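PDB 6HLX: AgaA from Rhizobium radiobacter, which binds the opine agropinic acid as the periplasmic substrate-binding protein of an ABC transporter, serving its import into the bacterium. Local coordinates for residues A311-A316 against A347-K352; F283-P288 against D438-L443. All blocks are in the same frame, centred on the assembly; numbering follows the deposited sequence.

Interaction 1. Residues A311-A316 against A347-K352; sequences ALLAKA and AKIGIK
Beside Ile349 and Ile351, the two isoleucines that meet Leu313, Gly350 O accepts a bond from Lys352 NZ at 3.0 Å. The ammonium stands above the carbonyl plane, 41° out of it, as the lysine chain curls back over its own backbone. Leu313 of helix 306-315 makes the contact with one methyl, CD1, through van der Waals touches. Leu313 CD1 lies 3.3 Å from Ile349 O and 3.8 Å from Ile349 CD1. It is also 3.9 Å from Ile351 CG1; the methyl sits against both isoleucine branches and beside the Ile349 carbonyl. Leu313 places CG opposite its carbonyl carbon (chi1 -83°), which carries the branch outward from the helix. The leucine and Ile349 side chains meet at about a right angle. Ile349 puts CG1 between its backbone N and carbonyl carbon (chi1 68°), the crowded position, and this turns CD1 to the leucine. Ile351 meets the same Leu313 methyl with CG1 and also with CD1, at 4.0 Å. The turn from Ala347 to Gly350 belongs to a Schellman motif closing helix 333-347: Gly350, with positive phi, is its C-prime residue, and Gly350 N bonds to Ala347 O at 3.1 Å. Ile349 also packs on Val306 and Ala309 of helix 306-315 and on Ala264 of helix 255-264, while Ile351 rests on Phe322 and Val324. The turn thus joins helix 333-347 to edge strand 351-356 in a beta-alpha-beta crossover from the parallel strand 322-327, with helix 306-315 packed beside it.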
# COMPACT_ATOMS: atom_id res chain seq x y z
N ALA A 311 26.61 12.18 -18.63
CA ALA A 311 27.65 12.96 -17.93
C ALA A 311 27.66 12.66 -16.45
O ALA A 311 28.74 12.55 -15.87
CB ALA A 311 27.47 14.46 -18.18
N LEU A 312 26.46 12.48 -15.82
CA LEU A 312 26.35 12.13 -14.40
C LEU A 312 26.96 10.78 -14.08
O LEU A 312 27.62 10.66 -13.05
CB LEU A 312 24.87 12.17 -13.94
CG LEU A 312 24.37 13.56 -13.54
CD1 LEU A 312 22.86 13.57 -13.43
CD2 LEU A 312 24.98 14.03 -12.22
N LEU A 313 26.73 9.76 -14.94
CA LEU A 313 27.32 8.42 -14.77
C LEU A 313 28.84 8.51 -14.83
O LEU A 313 29.52 7.88 -14.02
CB LEU A 313 26.88 7.46 -15.89
CG LEU A 313 25.55 6.76 -15.76
CD1 LEU A 313 25.49 5.62 -16.76
CD2 LEU A 313 25.31 6.22 -14.34
N ALA A 314 29.36 9.29 -15.80
CA ALA A 314 30.80 9.48 -15.98
C ALA A 314 31.41 10.13 -14.74
O ALA A 314 32.42 9.65 -14.24
CB ALA A 314 31.08 10.31 -17.23
N LYS A 315 30.71 11.15 -14.19
CA LYS A 315 31.14 11.87 -12.99
C LYS A 315 31.15 10.95 -11.77
O LYS A 315 32.05 11.07 -10.93
CB LYS A 315 30.22 13.08 -12.75
CG LYS A 315 30.84 14.22 -11.97
CD LYS A 315 29.81 15.32 -11.71
CE LYS A 315 30.32 16.41 -10.79
NZ LYS A 315 30.37 15.97 -9.37
N ALA A 316 30.18 10.01 -11.69
CA ALA A 316 30.03 9.02 -10.62
C ALA A 316 31.08 7.88 -10.70
O ALA A 316 31.18 7.09 -9.76
CB ALA A 316 28.63 8.42 -10.66
N ALA A 347 19.66 1.45 -21.58
CA ALA A 347 20.67 0.96 -22.54
C ALA A 347 21.36 2.13 -23.27
O ALA A 347 22.53 2.02 -23.62
CB ALA A 347 20.03 0.04 -23.57
N LYS A 348 20.62 3.24 -23.47
CA LYS A 348 21.08 4.44 -24.18
C LYS A 348 22.19 5.16 -23.44
O LYS A 348 22.93 5.93 -24.07
CB LYS A 348 19.90 5.39 -24.48
CG LYS A 348 18.87 4.79 -25.42
CD LYS A 348 17.72 5.73 -25.70
CE LYS A 348 16.65 5.06 -26.52
NZ LYS A 348 15.36 5.80 -26.47
N ILE A 349 22.32 4.91 -22.12
CA ILE A 349 23.36 5.53 -21.29
C ILE A 349 24.40 4.49 -20.81
O ILE A 349 25.23 4.80 -19.95
CB ILE A 349 22.78 6.42 -20.15
CG1 ILE A 349 22.04 5.59 -19.06
CG2 ILE A 349 21.90 7.54 -20.73
CD1 ILE A 349 21.86 6.33 -17.76
N GLY A 350 24.35 3.29 -21.39
CA GLY A 350 25.30 2.22 -21.10
C GLY A 350 25.02 1.38 -19.88
O GLY A 350 25.89 0.65 -19.41
N ILE A 351 23.79 1.45 -19.36
CA ILE A 351 23.38 0.61 -18.24
C ILE A 351 22.67 -0.58 -18.88
O ILE A 351 21.62 -0.41 -19.51
CB ILE A 351 22.48 1.36 -17.21
CG1 ILE A 351 23.27 2.47 -16.48
CG2 ILE A 351 21.88 0.37 -16.20
CD1 ILE A 351 22.45 3.37 -15.57
N LYS A 352 23.28 -1.77 -18.78
CA LYS A 352 22.74 -3.00 -19.36
C LYS A 352 21.87 -3.69 -18.33
O LYS A 352 22.38 -4.29 -17.39
CB LYS A 352 23.88 -3.90 -19.86
CG LYS A 352 24.65 -3.27 -21.04
CD LYS A 352 26.11 -3.73 -21.13
CE LYS A 352 27.05 -2.99 -20.18
NZ LYS A 352 27.40 -1.63 -20.67

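Interaction 2. Residues F283-P288 against D438-L443; sequences FGIAIP and DRALEL. With ACT (acetate ion), chain J.
Ile285 reaches across to Ala440 and Leu441 with its CD1 methyl, and everything that passes between loop and helix is apolar. That methyl lies 3.6 Å from Leu441 CD2 and 3.8 Å from Ala440 CB, while Ile285 CG1 comes to 3.8 Å from Leu441 CG; the isoleucine and leucine side chains run at a slant to each other. The CB of Leu441 does not point at the loop, but with CG turned to the backbone N side (chi1 -73°) its CD2 also touches Gly284 CA at 3.7 Å, where no side chain intervenes. Tyr393 of helix 388-393 borders both Ile285 and Ala440. The loop follows the short strand 280-281 at one edge of the six-stranded mixed sheet, and helix 426-443 leads directly into its neighbour, strand 446-451. Backbone bonding shapes the loop: Ala286 is the centre of an inverse gamma turn, with a weak bond from Ile287 N to Ile285 O. Arg439 and Glu442 carry a polar cluster on a side of the helix that does not meet the loop. Arg439 NH2 forms a salt bridge with Glu442 OE2 at 3.4 Å and gives an almost straight hydrogen bond (175°) to the O of an acetate, probably from the crystallisation liquor, at 3.1 Å. The acetate lies at the guanidinium edge. Leu443 CG covers one guanidinium face, 4.1 Å above its centre, and Asp410 pairs with Arg439 NE.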
# COMPACT_ATOMS: atom_id res chain seq x y z
N PHE A 283 8.21 14.79 -12.48
CA PHE A 283 9.60 15.24 -12.66
C PHE A 283 10.27 15.66 -11.34
O PHE A 283 11.27 16.36 -11.35
CB PHE A 283 9.67 16.38 -13.70
CG PHE A 283 9.34 15.93 -15.10
CD1 PHE A 283 10.29 15.30 -15.89
CD2 PHE A 283 8.08 16.18 -15.64
CE1 PHE A 283 9.98 14.90 -17.20
CE2 PHE A 283 7.78 15.78 -16.95
CZ PHE A 283 8.72 15.12 -17.70
N GLY A 284 9.69 15.25 -10.23
CA GLY A 284 10.25 15.54 -8.91
C GLY A 284 9.84 14.44 -7.94
O GLY A 284 9.86 13.25 -8.30
N ILE A 285 9.47 14.83 -6.72
CA ILE A 285 8.99 13.87 -5.71
C ILE A 285 7.49 13.70 -5.94
O ILE A 285 6.79 14.66 -6.26
CB ILE A 285 9.31 14.34 -4.25
CG1 ILE A 285 10.79 14.78 -4.07
CG2 ILE A 285 8.94 13.25 -3.23
CD1 ILE A 285 11.86 13.68 -4.36
N ALA A 286 7.00 12.47 -5.80
CA ALA A 286 5.57 12.20 -6.01
C ALA A 286 4.71 12.62 -4.80
O ALA A 286 4.17 11.76 -4.09
CB ALA A 286 5.34 10.75 -6.37
N ILE A 287 4.57 13.93 -4.59
CA ILE A 287 3.73 14.44 -3.52
C ILE A 287 2.43 14.95 -4.16
O ILE A 287 2.48 15.84 -5.00
CB ILE A 287 4.46 15.50 -2.65
CG1 ILE A 287 5.68 14.85 -1.93
CG2 ILE A 287 3.47 16.10 -1.60
CD1 ILE A 287 6.54 15.77 -1.23
N PRO A 288 1.25 14.39 -3.81
CA PRO A 288 0.03 14.90 -4.44
C PRO A 288 -0.29 16.31 -3.99
O PRO A 288 0.10 16.73 -2.90
CB PRO A 288 -1.08 13.95 -3.94
CG PRO A 288 -0.34 12.76 -3.34
CD PRO A 288 0.97 13.30 -2.85
N ASP A 438 13.74 19.33 -0.75
CA ASP A 438 15.03 19.72 -1.36
C ASP A 438 16.07 18.61 -1.19
O ASP A 438 16.77 18.26 -2.15
CB ASP A 438 15.54 21.01 -0.70
CG ASP A 438 14.70 22.24 -0.99
OD1 ASP A 438 13.78 22.15 -1.84
OD2 ASP A 438 14.99 23.31 -0.40
N ARG A 439 16.18 18.06 0.03
CA ARG A 439 17.15 16.99 0.31
C ARG A 439 16.76 15.68 -0.38
O ARG A 439 17.63 14.95 -0.86
CB ARG A 439 17.33 16.79 1.82
CG ARG A 439 18.42 15.77 2.14
CD ARG A 439 19.61 16.40 2.77
NE ARG A 439 20.68 15.43 3.03
CZ ARG A 439 21.92 15.57 2.58
NH1 ARG A 439 22.84 14.67 2.90
NH2 ARG A 439 22.25 16.60 1.82
N ALA A 440 15.44 15.39 -0.46
CA ALA A 440 14.94 14.19 -1.14
C ALA A 440 15.29 14.24 -2.64
O ALA A 440 15.58 13.21 -3.24
CB ALA A 440 13.43 14.10 -0.98
N LEU A 441 15.23 15.42 -3.25
CA LEU A 441 15.57 15.55 -4.68
C LEU A 441 17.08 15.44 -4.88
O LEU A 441 17.54 14.73 -5.78
CB LEU A 441 15.09 16.92 -5.20
CG LEU A 441 13.58 17.04 -5.39
CD1 LEU A 441 13.17 18.53 -5.52
CD2 LEU A 441 13.12 16.24 -6.62
N GLU A 442 17.85 16.14 -4.03
CA GLU A 442 19.30 16.11 -4.10
C GLU A 442 19.87 14.68 -4.05
O GLU A 442 20.70 14.31 -4.89
CB GLU A 442 19.89 16.96 -2.96
CG GLU A 442 21.40 16.95 -2.94
CD GLU A 442 22.04 17.67 -1.77
OE1 GLU A 442 23.29 17.62 -1.67
OE2 GLU A 442 21.30 18.26 -0.95
N LEU A 443 19.40 13.89 -3.08
CA LEU A 443 19.90 12.53 -2.89
C LEU A 443 19.20 11.49 -3.75
O LEU A 443 19.78 10.45 -4.07
CB LEU A 443 19.86 12.12 -1.41
CG LEU A 443 20.69 12.97 -0.42
CD1 LEU A 443 20.52 12.44 0.98
CD2 LEU A 443 22.18 12.97 -0.77
C ACT J . 25.76 15.89 1.54
O ACT J . 25.20 16.73 0.77
OXT ACT J . 26.01 14.70 1.25
CH3 ACT J . 26.18 16.37 2.95

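How the interactions relate
The two contacts lie on the same side of the chain's centre, their own centres about 21 Å apart and their nearest atoms about 8 Å apart, without touching. Along the chain, 283-288 comes first, then both segments of interaction 1, then 438-443. They flank one six-stranded mixed sheet at its two ends: strand 280-281 precedes the loop of interaction 2 at one edge, and strand 351-356, reached by interaction 1, is the other edge. Helix 255-264 touches both, packing against Leu312 and Ile349 while its Arg258 bonds to the carbonyl of Leu443. Helical and loop elements are in this way fastened to the two edges of a single sheet of the binding protein.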